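Side-chain contacts in 3-carboxy-cis,cis-muconate cycloisomerase (Pseudomonas putida, PDB 1RE5), which is an enzyme of the mostly helical lyase superfamily, built as an assembly of four copies of one elongated chain: residues G43-H47 with S48-A52; G241-A244 with G245-K249; H313-L317 with G318-A322; V436-A439 with R440-E444. All blocks are in the same frame, centred on the assembly; numbering follows the deposited sequence.

How the contacts relate
From the N terminus, contact 1 joins the turn after helix 21-40 to the start of helix 47-56. Contact 2 spans two consecutive turns of helix 231-257, contact 3 leads a loop into helix 319-347, and contact 4 lies in helix 434-449 near the C terminus. Each is one continuous piece of chain, so none closes a long loop, nests or crosses another. Contacts 3 and 4 lie on opposite sides of the chain's centre, about 46 Å apart between centres. Contact 2 ties helix 231-257 to helices 162-187 and 319-347, contact 4 helix 434-449 to helices 106-142 and 162-187. Contacts 2 and 3 meet between chains: Lys249 of one subunit hydrogen-bonds His313 O of the second.

Contact 1 (G43-H47 with S48-A52); sequences GLVPH and SAVAA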
ATOM      1  N   GLY D  43      -7.298 -46.530  12.930  1.00 52.67           N
ATOM      2  CA  GLY D  43      -7.652 -47.182  14.173  1.00 52.51           C
ATOM      3  C   GLY D  43      -7.698 -46.257  15.370  1.00 52.81           C
ATOM      4  O   GLY D  43      -7.401 -46.678  16.485  1.00 54.02           O
ATOM      5  N   LEU D  44      -8.069 -45.000  15.156  1.00 52.35           N
ATOM      6  CA  LEU D  44      -8.140 -44.049  16.256  1.00 51.49           C
ATOM      7  C   LEU D  44      -9.579 -43.668  16.580  1.00 52.17           C
ATOM      8  O   LEU D  44      -9.864 -43.133  17.655  1.00 52.05           O
ATOM      9  CB  LEU D  44      -7.343 -42.788  15.922  1.00 51.36           C
ATOM     10  CG  LEU D  44      -5.852 -42.787  16.253  1.00 51.61           C
ATOM     11  CD1 LEU D  44      -5.697 -42.961  17.753  1.00 52.83           C
ATOM     12  CD2 LEU D  44      -5.125 -43.891  15.502  1.00 52.45           C
ATOM     13  N   VAL D  45     -10.490 -43.947  15.653  1.00 52.19           N
ATOM     14  CA  VAL D  45     -11.896 -43.611  15.854  1.00 52.77           C
ATOM     15  C   VAL D  45     -12.847 -44.703  15.362  1.00 53.74           C
ATOM     16  O   VAL D  45     -12.698 -45.227  14.251  1.00 53.49           O
ATOM     17  CB  VAL D  45     -12.264 -42.273  15.137  1.00 52.96           C
ATOM     18  CG1 VAL D  45     -13.779 -42.037  15.167  1.00 51.54           C
ATOM     19  CG2 VAL D  45     -11.545 -41.120  15.815  1.00 52.70           C
ATOM     20  N   PRO D  46     -13.846 -45.055  16.192  1.00 54.63           N
ATOM     21  CA  PRO D  46     -14.831 -46.084  15.842  1.00 54.70           C
ATOM     22  C   PRO D  46     -15.675 -45.643  14.652  1.00 55.82           C
ATOM     23  O   PRO D  46     -16.274 -44.559  14.669  1.00 55.52           O
ATOM     24  CB  PRO D  46     -15.664 -46.212  17.115  1.00 53.71           C
ATOM     25  CG  PRO D  46     -15.606 -44.819  17.691  1.00 54.31           C
ATOM     26  CD  PRO D  46     -14.147 -44.471  17.514  1.00 54.45           C
ATOM     27  N   HIS D  47     -15.715 -46.487  13.623  1.00 56.82           N
ATOM     28  CA  HIS D  47     -16.479 -46.209  12.408  1.00 58.39           C
ATOM     29  C   HIS D  47     -17.904 -45.709  12.658  1.00 58.62           C
ATOM     30  O   HIS D  47     -18.489 -45.022  11.819  1.00 59.16           O
ATOM     31  CB  HIS D  47     -16.514 -47.460  11.534  1.00 59.29           C
ATOM     32  CG  HIS D  47     -15.196 -47.782  10.907  1.00 62.39           C
ATOM     33  ND1 HIS D  47     -14.802 -47.256   9.694  1.00 63.64           N
ATOM     34  CD2 HIS D  47     -14.157 -48.534  11.348  1.00 63.18           C
ATOM     35  CE1 HIS D  47     -13.577 -47.671   9.415  1.00 64.60           C
ATOM     36  NE2 HIS D  47     -13.164 -48.448  10.402  1.00 64.32           N
ATOM     37  N   SER D  48     -18.464 -46.053  13.810  1.00 58.69           N
ATOM     38  CA  SER D  48     -19.815 -45.624  14.143  1.00 59.03           C
ATOM     39  C   SER D  48     -19.843 -44.121  14.403  1.00 59.28           C
ATOM     40  O   SER D  48     -20.862 -43.458  14.161  1.00 59.77           O
ATOM     41  CB  SER D  48     -20.315 -46.382  15.376  1.00 59.31           C
ATOM     42  OG  SER D  48     -19.361 -46.321  16.425  1.00 59.92           O
ATOM     43  N   ALA D  49     -18.723 -43.592  14.902  1.00 58.42           N
ATOM     44  CA  ALA D  49     -18.593 -42.162  15.195  1.00 57.00           C
ATOM     45  C   ALA D  49     -18.421 -41.379  13.889  1.00 55.91           C
ATOM     46  O   ALA D  49     -18.961 -40.282  13.733  1.00 55.43           O
ATOM     47  CB  ALA D  49     -17.392 -41.919  16.117  1.00 56.26           C
ATOM     48  N   VAL D  50     -17.670 -41.961  12.956  1.00 54.41           N
ATOM     49  CA  VAL D  50     -17.421 -41.341  11.663  1.00 52.83           C
ATOM     50  C   VAL D  50     -18.738 -40.944  11.019  1.00 52.78           C
ATOM     51  O   VAL D  50     -18.879 -39.841  10.489  1.00 53.29           O
ATOM     52  CB  VAL D  50     -16.686 -42.305  10.719  1.00 52.05           C
ATOM     53  CG1 VAL D  50     -16.438 -41.628   9.374  1.00 50.34           C
ATOM     54  CG2 VAL D  50     -15.377 -42.750  11.359  1.00 50.88           C
ATOM     55  N   ALA D  51     -19.703 -41.851  11.074  1.00 52.43           N
ATOM     56  CA  ALA D  51     -21.017 -41.603  10.498  1.00 52.12           C
ATOM     57  C   ALA D  51     -21.750 -40.489  11.248  1.00 51.26           C
ATOM     58  O   ALA D  51     -22.412 -39.656  10.633  1.00 50.91           O
ATOM     59  CB  ALA D  51     -21.840 -42.884  10.524  1.00 52.11           C
ATOM     60  N   ALA D  52     -21.634 -40.481  12.574  1.00 50.90           N
ATOM     61  CA  ALA D  52     -22.292 -39.465  13.400  1.00 51.10           C
ATOM     62  C   ALA D  52     -21.773 -38.068  13.066  1.00 50.86           C
ATOM     63  O   ALA D  52     -22.549 -37.129  12.873  1.00 50.61           O
ATOM     64  CB  ALA D  52     -22.058 -39.759  14.876  1.00 51.15           C
TER
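The carbonyl of Pro46, at the N-cap position of helix 47-56, faces into the first helical turn and receives the backbone N-H of Ala49, with Pro46 O 2.6 Å from Ala49 N. Pro46 O also takes a second, weak bond from Val50 N at 3.4 Å, so two N-H groups of the opening turn are directed at one atom. A weak bond from Ala51 N to His47 O continues the pattern. Proline suits this entry because it stiffens the extended approach and has no N-H of its own to satisfy. Behind it, Gly43 ends the preceding helix in a Schellman motif, its positive phi being natural for glycine.

Ala49 is the small residue on which the approach rests. Its CB lies 3.8 Å from Pro46 CG and 3.7 Å from Val45 CG1. Val45 comes from the loop with CG1 anti to the backbone N (chi1 171°), which carries this branch to the helix, and it meets Val50 at an angle, Val45 CG1 to Val50 CG2, at 4.2 Å. Tyr99 touches both Val45 and Pro46, Ala96 meets Ala49, and Ala40 of helix 21-40 reaches Val50, so these short aliphatic groups pack among largely apolar neighbours. Ser48 sits at the more exposed edge, where its OG stands 3.8 Å from Pro46 CB.

Contact 2 (G241-A244 with G245-K249); sequences GLVA and GSLGK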
ATOM      1  N   GLY D 241      -3.592 -10.280  -8.228  1.00 18.31           N
ATOM      2  CA  GLY D 241      -3.240  -8.878  -8.305  1.00 17.41           C
ATOM      3  C   GLY D 241      -2.856  -8.546  -9.732  1.00 18.38           C
ATOM      4  O   GLY D 241      -3.301  -7.531 -10.287  1.00 19.42           O
ATOM      5  N   LEU D 242      -2.027  -9.403 -10.323  1.00 17.38           N
ATOM      6  CA  LEU D 242      -1.585  -9.232 -11.701  1.00 16.59           C
ATOM      7  C   LEU D 242      -2.801  -9.192 -12.640  1.00 17.04           C
ATOM      8  O   LEU D 242      -2.867  -8.369 -13.562  1.00 17.17           O
ATOM      9  CB  LEU D 242      -0.658 -10.389 -12.079  1.00 16.94           C
ATOM     10  CG  LEU D 242       0.870 -10.222 -12.182  1.00 18.02           C
ATOM     11  CD1 LEU D 242       1.401  -9.090 -11.312  1.00 17.11           C
ATOM     12  CD2 LEU D 242       1.510 -11.557 -11.807  1.00 17.11           C
ATOM     13  N   VAL D 243      -3.773 -10.069 -12.394  1.00 17.79           N
ATOM     14  CA  VAL D 243      -4.979 -10.116 -13.221  1.00 17.54           C
ATOM     15  C   VAL D 243      -5.765  -8.814 -13.108  1.00 18.01           C
ATOM     16  O   VAL D 243      -6.237  -8.274 -14.108  1.00 19.85           O
ATOM     17  CB  VAL D 243      -5.902 -11.278 -12.814  1.00 17.36           C
ATOM     18  CG1 VAL D 243      -7.241 -11.144 -13.526  1.00 18.25           C
ATOM     19  CG2 VAL D 243      -5.251 -12.605 -13.166  1.00 15.56           C
ATOM     20  N   ALA D 244      -5.907  -8.308 -11.889  1.00 18.07           N
ATOM     21  CA  ALA D 244      -6.632  -7.060 -11.677  1.00 16.09           C
ATOM     22  C   ALA D 244      -5.949  -5.978 -12.497  1.00 15.54           C
ATOM     23  O   ALA D 244      -6.597  -5.214 -13.208  1.00 13.66           O
ATOM     24  CB  ALA D 244      -6.603  -6.689 -10.193  1.00 15.43           C
ATOM     25  N   GLY D 245      -4.625  -5.938 -12.387  1.00 15.84           N
ATOM     26  CA  GLY D 245      -3.841  -4.944 -13.094  1.00 17.61           C
ATOM     27  C   GLY D 245      -4.038  -4.969 -14.594  1.00 18.52           C
ATOM     28  O   GLY D 245      -4.275  -3.930 -15.216  1.00 18.33           O
ATOM     29  N   SER D 246      -3.946  -6.153 -15.190  1.00 18.88           N
ATOM     30  CA  SER D 246      -4.118  -6.259 -16.634  1.00 18.18           C
ATOM     31  C   SER D 246      -5.518  -5.861 -17.063  1.00 17.58           C
ATOM     32  O   SER D 246      -5.671  -5.115 -18.020  1.00 19.22           O
ATOM     33  CB  SER D 246      -3.794  -7.669 -17.113  1.00 17.81           C
ATOM     34  OG  SER D 246      -2.427  -7.962 -16.873  1.00 17.74           O
ATOM     35  N   LEU D 247      -6.541  -6.345 -16.366  1.00 16.77           N
ATOM     36  CA  LEU D 247      -7.906  -5.973 -16.719  1.00 16.25           C
ATOM     37  C   LEU D 247      -8.104  -4.477 -16.465  1.00 16.63           C
ATOM     38  O   LEU D 247      -8.980  -3.845 -17.063  1.00 17.55           O
ATOM     39  CB  LEU D 247      -8.919  -6.777 -15.896  1.00 14.76           C
ATOM     40  CG  LEU D 247      -8.963  -8.290 -16.145  1.00 13.80           C
ATOM     41  CD1 LEU D 247     -10.067  -8.883 -15.293  1.00 12.45           C
ATOM     42  CD2 LEU D 247      -9.193  -8.602 -17.628  1.00  9.82           C
ATOM     43  N   GLY D 248      -7.293  -3.915 -15.573  1.00 16.70           N
ATOM     44  CA  GLY D 248      -7.394  -2.492 -15.270  1.00 15.77           C
ATOM     45  C   GLY D 248      -6.910  -1.659 -16.445  1.00 16.32           C
ATOM     46  O   GLY D 248      -7.415  -0.568 -16.707  1.00 15.28           O
ATOM     47  N   LYS D 249      -5.917  -2.176 -17.160  1.00 16.39           N
ATOM     48  CA  LYS D 249      -5.372  -1.483 -18.322  1.00 16.59           C
ATOM     49  C   LYS D 249      -6.433  -1.538 -19.409  1.00 16.03           C
ATOM     50  O   LYS D 249      -6.680  -0.564 -20.113  1.00 15.55           O
ATOM     51  CB  LYS D 249      -4.084  -2.177 -18.789  1.00 16.13           C
ATOM     52  CG  LYS D 249      -3.347  -1.497 -19.923  1.00 14.70           C
ATOM     53  CD  LYS D 249      -3.578  -2.213 -21.221  1.00 14.43           C
ATOM     54  CE  LYS D 249      -2.553  -1.793 -22.254  1.00 14.54           C
ATOM     55  NZ  LYS D 249      -2.741  -0.376 -22.668  1.00 16.23           N
TER
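Gly241 O starts the exchange by accepting the N-H of Gly245, with N and O 2.9 Å apart, the first of the i to i+4 bonds that run along this part of helix 231-257. Leu242 O follows with Ser246 N at 3.0 Å. The hydroxyl of the same serine, Ser246 OG, lies 3.4 Å from Leu242 O, at most a weak bond. Leu242 itself turns outward to Phe306 of the second subunit. Val243 O takes Leu247 N in a nearly straight bond of 174°, and the side chains repeat the pairing: Val243 CG1 and Leu247 CD1 run alongside each other, 4.0 Å apart, in contact with Val334 and Leu338 of helix 319-347. Ala244 O reaches Gly248 N, but the bond is bent and weak.

Small residues suit this buried part of the helix. A CB at Gly248 would press tightly on Ala244 O, and Gly245 likewise adds no bulk. His176 of helix 162-187 touches Ser246. The backbone's polar groups are thus spent mainly on one another, leaving aliphatic carbon for the bundle. The charged exception is Lys249: its NZ forms a salt bridge with Asp253 of its own chain and hydrogen bonds to Gln311 O and His313 O of the second subunit, so both chains satisfy this buried amine.

Contact 3 (H313-L317 with G318-A322); sequences HERSL and GLWHA
Arg315 and Trp320 extend in the same direction next to each other, with the guanidinium and indole planes turned 56° apart. The touch is made by the aliphatic part of the arginine, whose CD lies 4.1 Å from Trp320 CZ3 and approaches the ring obliquely. Trp320 reaches this place because its CG is anti to the backbone N (chi1 173°), which swings the indole back along the preceding loop. There it also meets the backbone: Ser316 O lies at the ring edge, near the ring plane, 3.8 Å from Trp320 CE3 and 3.2 Å from Trp320 CB.

While Trp320 meets the carbonyl oxygen of Ser316, Leu319, one residue earlier, meets its hydroxyl. Leu319 CB stands 3.6 Å from Ser316 OG, a van der Waals touch on carbon; the hydroxyl has its polar partner in Glu312 OE1. The loop turns here into helix 319-347, one of the long helices typical of the superfamily's central bundle. Gly318 makes the bend, and glycine suits it because a CB at phi 96° would collide with Leu317 O. Leu319 N gives Leu317 O a weak bond at 3.2 Å, whereas Gly318 O accepts Ala322 N at 2.9 Å.

The ring of His321 lies near the loop, with ND1 4.0 Å from Leu317 CA. Beyond the segments, Trp324 meets the Trp320 ring edge-to-face, and Glu314 forms a salt bridge with Lys165 of the second subunit. On the third subunit, Ile292 packs against Leu317 and Thr296 against Leu319.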
ATOM      1  N   HIS D 313       7.024 -17.245  15.459  1.00 24.55           N
ATOM      2  CA  HIS D 313       7.048 -18.608  15.940  1.00 23.55           C
ATOM      3  C   HIS D 313       6.043 -19.590  15.341  1.00 24.45           C
ATOM      4  O   HIS D 313       5.891 -19.672  14.116  1.00 25.01           O
ATOM      5  CB  HIS D 313       6.903 -18.574  17.454  1.00 22.52           C
ATOM      6  CG  HIS D 313       8.038 -17.886  18.144  1.00 21.91           C
ATOM      7  ND1 HIS D 313       9.359 -18.177  17.870  1.00 22.71           N
ATOM      8  CD2 HIS D 313       8.052 -16.959  19.129  1.00 22.17           C
ATOM      9  CE1 HIS D 313      10.138 -17.463  18.664  1.00 22.51           C
ATOM     10  NE2 HIS D 313       9.370 -16.716  19.438  1.00 24.30           N
ATOM     11  N   GLU D 314       5.359 -20.332  16.210  1.00 24.21           N
ATOM     12  CA  GLU D 314       4.408 -21.353  15.775  1.00 24.19           C
ATOM     13  C   GLU D 314       3.003 -20.887  15.409  1.00 24.37           C
ATOM     14  O   GLU D 314       2.264 -21.617  14.761  1.00 24.40           O
ATOM     15  CB  GLU D 314       4.331 -22.454  16.832  1.00 24.32           C
ATOM     16  CG  GLU D 314       5.600 -23.279  16.936  1.00 23.20           C
ATOM     17  CD  GLU D 314       6.816 -22.427  17.240  1.00 23.76           C
ATOM     18  OE1 GLU D 314       6.811 -21.734  18.292  1.00 24.42           O
ATOM     19  OE2 GLU D 314       7.771 -22.454  16.429  1.00 21.91           O
ATOM     20  N   ARG D 315       2.630 -19.687  15.838  1.00 23.98           N
ATOM     21  CA  ARG D 315       1.327 -19.136  15.517  1.00 24.13           C
ATOM     22  C   ARG D 315       1.397 -17.687  15.936  1.00 25.54           C
ATOM     23  O   ARG D 315       1.786 -17.380  17.065  1.00 26.16           O
ATOM     24  CB  ARG D 315       0.224 -19.850  16.278  1.00 24.22           C
ATOM     25  CG  ARG D 315      -1.127 -19.711  15.602  1.00 25.81           C
ATOM     26  CD  ARG D 315      -2.212 -20.414  16.377  1.00 28.33           C
ATOM     27  NE  ARG D 315      -1.766 -21.715  16.881  1.00 30.33           N
ATOM     28  CZ  ARG D 315      -1.401 -22.731  16.112  1.00 28.84           C
ATOM     29  NH1 ARG D 315      -1.429 -22.614  14.795  1.00 29.94           N
ATOM     30  NH2 ARG D 315      -0.996 -23.861  16.664  1.00 29.06           N
ATOM     31  N   SER D 316       1.029 -16.799  15.019  1.00 25.88           N
ATOM     32  CA  SER D 316       1.093 -15.366  15.265  1.00 25.34           C
ATOM     33  C   SER D 316      -0.284 -14.756  15.487  1.00 25.45           C
ATOM     34  O   SER D 316      -1.252 -15.178  14.857  1.00 27.54           O
ATOM     35  CB  SER D 316       1.794 -14.714  14.070  1.00 24.42           C
ATOM     36  OG  SER D 316       1.605 -13.319  14.045  1.00 27.04           O
ATOM     37  N   LEU D 317      -0.386 -13.787  16.397  1.00 24.49           N
ATOM     38  CA  LEU D 317      -1.666 -13.130  16.648  1.00 24.57           C
ATOM     39  C   LEU D 317      -1.640 -11.738  16.029  1.00 24.84           C
ATOM     40  O   LEU D 317      -0.630 -11.032  16.105  1.00 26.02           O
ATOM     41  CB  LEU D 317      -1.966 -13.051  18.157  1.00 24.97           C
ATOM     42  CG  LEU D 317      -1.143 -12.240  19.168  1.00 25.87           C
ATOM     43  CD1 LEU D 317       0.301 -12.209  18.728  1.00 28.37           C
ATOM     44  CD2 LEU D 317      -1.669 -10.838  19.285  1.00 26.22           C
ATOM     45  N   GLY D 318      -2.745 -11.351  15.400  1.00 24.17           N
ATOM     46  CA  GLY D 318      -2.810 -10.050  14.763  1.00 23.24           C
ATOM     47  C   GLY D 318      -2.495 -10.181  13.286  1.00 23.69           C
ATOM     48  O   GLY D 318      -3.372  -9.994  12.434  1.00 24.64           O
ATOM     49  N   LEU D 319      -1.246 -10.516  12.970  1.00 23.08           N
ATOM     50  CA  LEU D 319      -0.833 -10.676  11.577  1.00 21.63           C
ATOM     51  C   LEU D 319      -1.666 -11.746  10.882  1.00 22.70           C
ATOM     52  O   LEU D 319      -2.131 -11.557   9.749  1.00 23.80           O
ATOM     53  CB  LEU D 319       0.655 -11.036  11.488  1.00 19.87           C
ATOM     54  CG  LEU D 319       1.650 -10.044  12.115  1.00 19.20           C
ATOM     55  CD1 LEU D 319       3.029 -10.291  11.529  1.00 17.71           C
ATOM     56  CD2 LEU D 319       1.220  -8.603  11.838  1.00 19.19           C
ATOM     57  N   TRP D 320      -1.864 -12.870  11.561  1.00 22.62           N
ATOM     58  CA  TRP D 320      -2.663 -13.948  11.002  1.00 21.56           C
ATOM     59  C   TRP D 320      -4.118 -13.510  10.880  1.00 20.77           C
ATOM     60  O   TRP D 320      -4.777 -13.804   9.890  1.00 20.33           O
ATOM     61  CB  TRP D 320      -2.552 -15.178  11.888  1.00 23.76           C
ATOM     62  CG  TRP D 320      -3.462 -16.309  11.512  1.00 26.10           C
ATOM     63  CD1 TRP D 320      -3.729 -16.772  10.252  1.00 25.62           C
ATOM     64  CD2 TRP D 320      -4.159 -17.183  12.418  1.00 26.10           C
ATOM     65  NE1 TRP D 320      -4.543 -17.879  10.318  1.00 26.93           N
ATOM     66  CE2 TRP D 320      -4.821 -18.155  11.635  1.00 27.01           C
ATOM     67  CE3 TRP D 320      -4.283 -17.238  13.813  1.00 25.47           C
ATOM     68  CZ2 TRP D 320      -5.599 -19.177  12.205  1.00 26.71           C
ATOM     69  CZ3 TRP D 320      -5.055 -18.250  14.377  1.00 25.75           C
ATOM     70  CH2 TRP D 320      -5.702 -19.205  13.571  1.00 25.97           C
ATOM     71  N   HIS D 321      -4.619 -12.797  11.884  1.00 20.60           N
ATOM     72  CA  HIS D 321      -5.996 -12.326  11.854  1.00 19.87           C
ATOM     73  C   HIS D 321      -6.212 -11.405  10.660  1.00 20.50           C
ATOM     74  O   HIS D 321      -7.279 -11.404  10.064  1.00 21.16           O
ATOM     75  CB  HIS D 321      -6.332 -11.577  13.139  1.00 21.33           C
ATOM     76  CG  HIS D 321      -6.358 -12.441  14.364  1.00 24.26           C
ATOM     77  ND1 HIS D 321      -5.228 -13.044  14.879  1.00 24.63           N
ATOM     78  CD2 HIS D 321      -7.377 -12.779  15.195  1.00 24.62           C
ATOM     79  CE1 HIS D 321      -5.550 -13.710  15.976  1.00 24.68           C
ATOM     80  NE2 HIS D 321      -6.848 -13.564  16.191  1.00 24.41           N
ATOM     81  N   ALA D 322      -5.192 -10.622  10.306  1.00 20.66           N
ATOM     82  CA  ALA D 322      -5.285  -9.698   9.174  1.00 19.76           C
ATOM     83  C   ALA D 322      -5.563 -10.380   7.822  1.00 20.93           C
ATOM     84  O   ALA D 322      -6.067  -9.745   6.900  1.00 22.79           O
ATOM     85  CB  ALA D 322      -4.007  -8.882   9.075  1.00 17.26           C
TER

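Contact 4 (V436-A439 with R440-E444); sequences VWVA and RAVSE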
ATOM      1  N   VAL D 436       1.014  -9.593 -37.412  1.00 29.44           N
ATOM      2  CA  VAL D 436       1.891 -10.635 -36.911  1.00 27.40           C
ATOM      3  C   VAL D 436       1.685 -10.793 -35.397  1.00 26.99           C
ATOM      4  O   VAL D 436       1.521 -11.913 -34.896  1.00 27.00           O
ATOM      5  CB  VAL D 436       3.367 -10.290 -37.194  1.00 26.75           C
ATOM      6  CG1 VAL D 436       4.286 -11.324 -36.544  1.00 26.72           C
ATOM      7  CG2 VAL D 436       3.598 -10.243 -38.681  1.00 23.95           C
ATOM      8  N   TRP D 437       1.689  -9.672 -34.676  1.00 24.53           N
ATOM      9  CA  TRP D 437       1.504  -9.701 -33.230  1.00 23.91           C
ATOM     10  C   TRP D 437       0.211 -10.449 -32.873  1.00 24.98           C
ATOM     11  O   TRP D 437       0.202 -11.335 -32.001  1.00 25.55           O
ATOM     12  CB  TRP D 437       1.441  -8.276 -32.665  1.00 22.22           C
ATOM     13  CG  TRP D 437       2.679  -7.424 -32.864  1.00 19.56           C
ATOM     14  CD1 TRP D 437       2.726  -6.056 -32.908  1.00 17.18           C
ATOM     15  CD2 TRP D 437       4.035  -7.876 -33.006  1.00 18.76           C
ATOM     16  NE1 TRP D 437       4.020  -5.628 -33.069  1.00 17.23           N
ATOM     17  CE2 TRP D 437       4.846  -6.718 -33.135  1.00 17.62           C
ATOM     18  CE3 TRP D 437       4.646  -9.142 -33.040  1.00 17.92           C
ATOM     19  CZ2 TRP D 437       6.240  -6.786 -33.294  1.00 16.86           C
ATOM     20  CZ3 TRP D 437       6.037  -9.211 -33.201  1.00 18.12           C
ATOM     21  CH2 TRP D 437       6.816  -8.036 -33.328  1.00 16.96           C
ATOM     22  N   VAL D 438      -0.887 -10.092 -33.537  1.00 24.29           N
ATOM     23  CA  VAL D 438      -2.155 -10.760 -33.281  1.00 23.95           C
ATOM     24  C   VAL D 438      -2.031 -12.260 -33.550  1.00 25.13           C
ATOM     25  O   VAL D 438      -2.621 -13.084 -32.856  1.00 25.37           O
ATOM     26  CB  VAL D 438      -3.260 -10.213 -34.181  1.00 23.60           C
ATOM     27  CG1 VAL D 438      -4.524 -11.043 -33.997  1.00 22.47           C
ATOM     28  CG2 VAL D 438      -3.518  -8.739 -33.861  1.00 21.52           C
ATOM     29  N   ALA D 439      -1.252 -12.603 -34.572  1.00 26.45           N
ATOM     30  CA  ALA D 439      -1.040 -13.992 -34.959  1.00 24.76           C
ATOM     31  C   ALA D 439      -0.321 -14.767 -33.874  1.00 25.15           C
ATOM     32  O   ALA D 439      -0.777 -15.828 -33.448  1.00 25.20           O
ATOM     33  CB  ALA D 439      -0.244 -14.034 -36.220  1.00 23.68           C
ATOM     34  N   ARG D 440       0.807 -14.227 -33.431  1.00 24.57           N
ATOM     35  CA  ARG D 440       1.603 -14.866 -32.399  1.00 24.99           C
ATOM     36  C   ARG D 440       0.833 -15.023 -31.095  1.00 26.52           C
ATOM     37  O   ARG D 440       0.864 -16.080 -30.470  1.00 27.58           O
ATOM     38  CB  ARG D 440       2.864 -14.051 -32.145  1.00 23.63           C
ATOM     39  CG  ARG D 440       3.733 -13.860 -33.354  1.00 21.94           C
ATOM     40  CD  ARG D 440       4.969 -13.099 -32.962  1.00 23.22           C
ATOM     41  NE  ARG D 440       6.185 -13.833 -33.275  1.00 25.44           N
ATOM     42  CZ  ARG D 440       7.223 -13.947 -32.452  1.00 27.95           C
ATOM     43  NH1 ARG D 440       7.204 -13.385 -31.251  1.00 27.80           N
ATOM     44  NH2 ARG D 440       8.302 -14.611 -32.840  1.00 32.25           N
ATOM     45  N   ALA D 441       0.147 -13.967 -30.678  1.00 28.74           N
ATOM     46  CA  ALA D 441      -0.620 -14.015 -29.437  1.00 30.13           C
ATOM     47  C   ALA D 441      -1.724 -15.071 -29.482  1.00 31.14           C
ATOM     48  O   ALA D 441      -1.887 -15.847 -28.535  1.00 31.19           O
ATOM     49  CB  ALA D 441      -1.223 -12.645 -29.138  1.00 29.33           C
ATOM     50  N   VAL D 442      -2.488 -15.089 -30.575  1.00 32.15           N
ATOM     51  CA  VAL D 442      -3.581 -16.049 -30.727  1.00 31.66           C
ATOM     52  C   VAL D 442      -2.996 -17.444 -30.813  1.00 32.18           C
ATOM     53  O   VAL D 442      -3.528 -18.392 -30.246  1.00 31.45           O
ATOM     54  CB  VAL D 442      -4.405 -15.757 -31.989  1.00 30.74           C
ATOM     55  CG1 VAL D 442      -5.410 -16.875 -32.238  1.00 28.98           C
ATOM     56  CG2 VAL D 442      -5.119 -14.426 -31.818  1.00 29.28           C
ATOM     57  N   SER D 443      -1.882 -17.554 -31.522  1.00 33.64           N
ATOM     58  CA  SER D 443      -1.192 -18.828 -31.673  1.00 35.85           C
ATOM     59  C   SER D 443      -0.877 -19.414 -30.293  1.00 36.49           C
ATOM     60  O   SER D 443      -1.273 -20.527 -29.963  1.00 36.65           O
ATOM     61  CB  SER D 443       0.103 -18.609 -32.452  1.00 35.93           C
ATOM     62  OG  SER D 443       0.809 -19.820 -32.594  1.00 40.70           O
ATOM     63  N   GLU D 444      -0.161 -18.642 -29.489  1.00 37.57           N
ATOM     64  CA  GLU D 444       0.215 -19.053 -28.151  1.00 39.07           C
ATOM     65  C   GLU D 444      -1.007 -19.394 -27.290  1.00 38.34           C
ATOM     66  O   GLU D 444      -0.951 -20.275 -26.433  1.00 37.70           O
ATOM     67  CB  GLU D 444       1.017 -17.935 -27.510  1.00 41.41           C
ATOM     68  CG  GLU D 444       2.013 -18.419 -26.518  1.00 48.64           C
ATOM     69  CD  GLU D 444       2.876 -17.297 -26.005  1.00 53.00           C
ATOM     70  OE1 GLU D 444       2.344 -16.411 -25.282  1.00 56.02           O
ATOM     71  OE2 GLU D 444       4.085 -17.304 -26.336  1.00 55.24           O
TER
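Arg440 lays its aliphatic chain beside two residues of the preceding turn, with CD as the meeting point. Arg440 CD lies in the plane of the Trp437 indole, at its edge, 4.0 Å from both Trp437 CE3 and CZ3, so the ring is touched on its benzene rim. Val436 CG1 lies alongside, 4.1 Å from the same Arg440 CD. A bend at chi3 (122°) then carries the guanidinium onward, its plane 72° from the indole plane. Arginine fits here because its methylenes can pack on carbon while its charged end travels past.

A second meeting follows further along, where Val438 CG1 and Val442 CG2 are neighbours at 4.1 Å. Val436 with Arg440 and Val438 with Val442 are i, i+4 pairs, Trp437 with Arg440 an i, i+3 pair; helix 434-449 brings all of them onto neighbouring positions. The backbone bonds fix that spacing: Arg440 N to Val436 O at 2.8 Å, Ala441 N to Trp437 O at 2.9 Å and Val442 N to Val438 O at 3.0 Å. Ser443 N completes the series on Ala439 O.

Further out, the second subunit receives the polar ends. Tryptophan suits position 437 by offering both an apolar edge and an N-H: Trp437 NE1 hydrogen-bonds Gly197 O of that chain, and Arg440 NH1 makes a weak bond to its Glu223 O. Within the chain, Trp437 rests on Met164 and Ala441 on Ala167 of helix 162-187. The compact, branched valines 438 and 442 suit a place between two helices, touching Ala167 and Leu170 of helix 162-187 and Ala140 and Leu141 of helix 106-142.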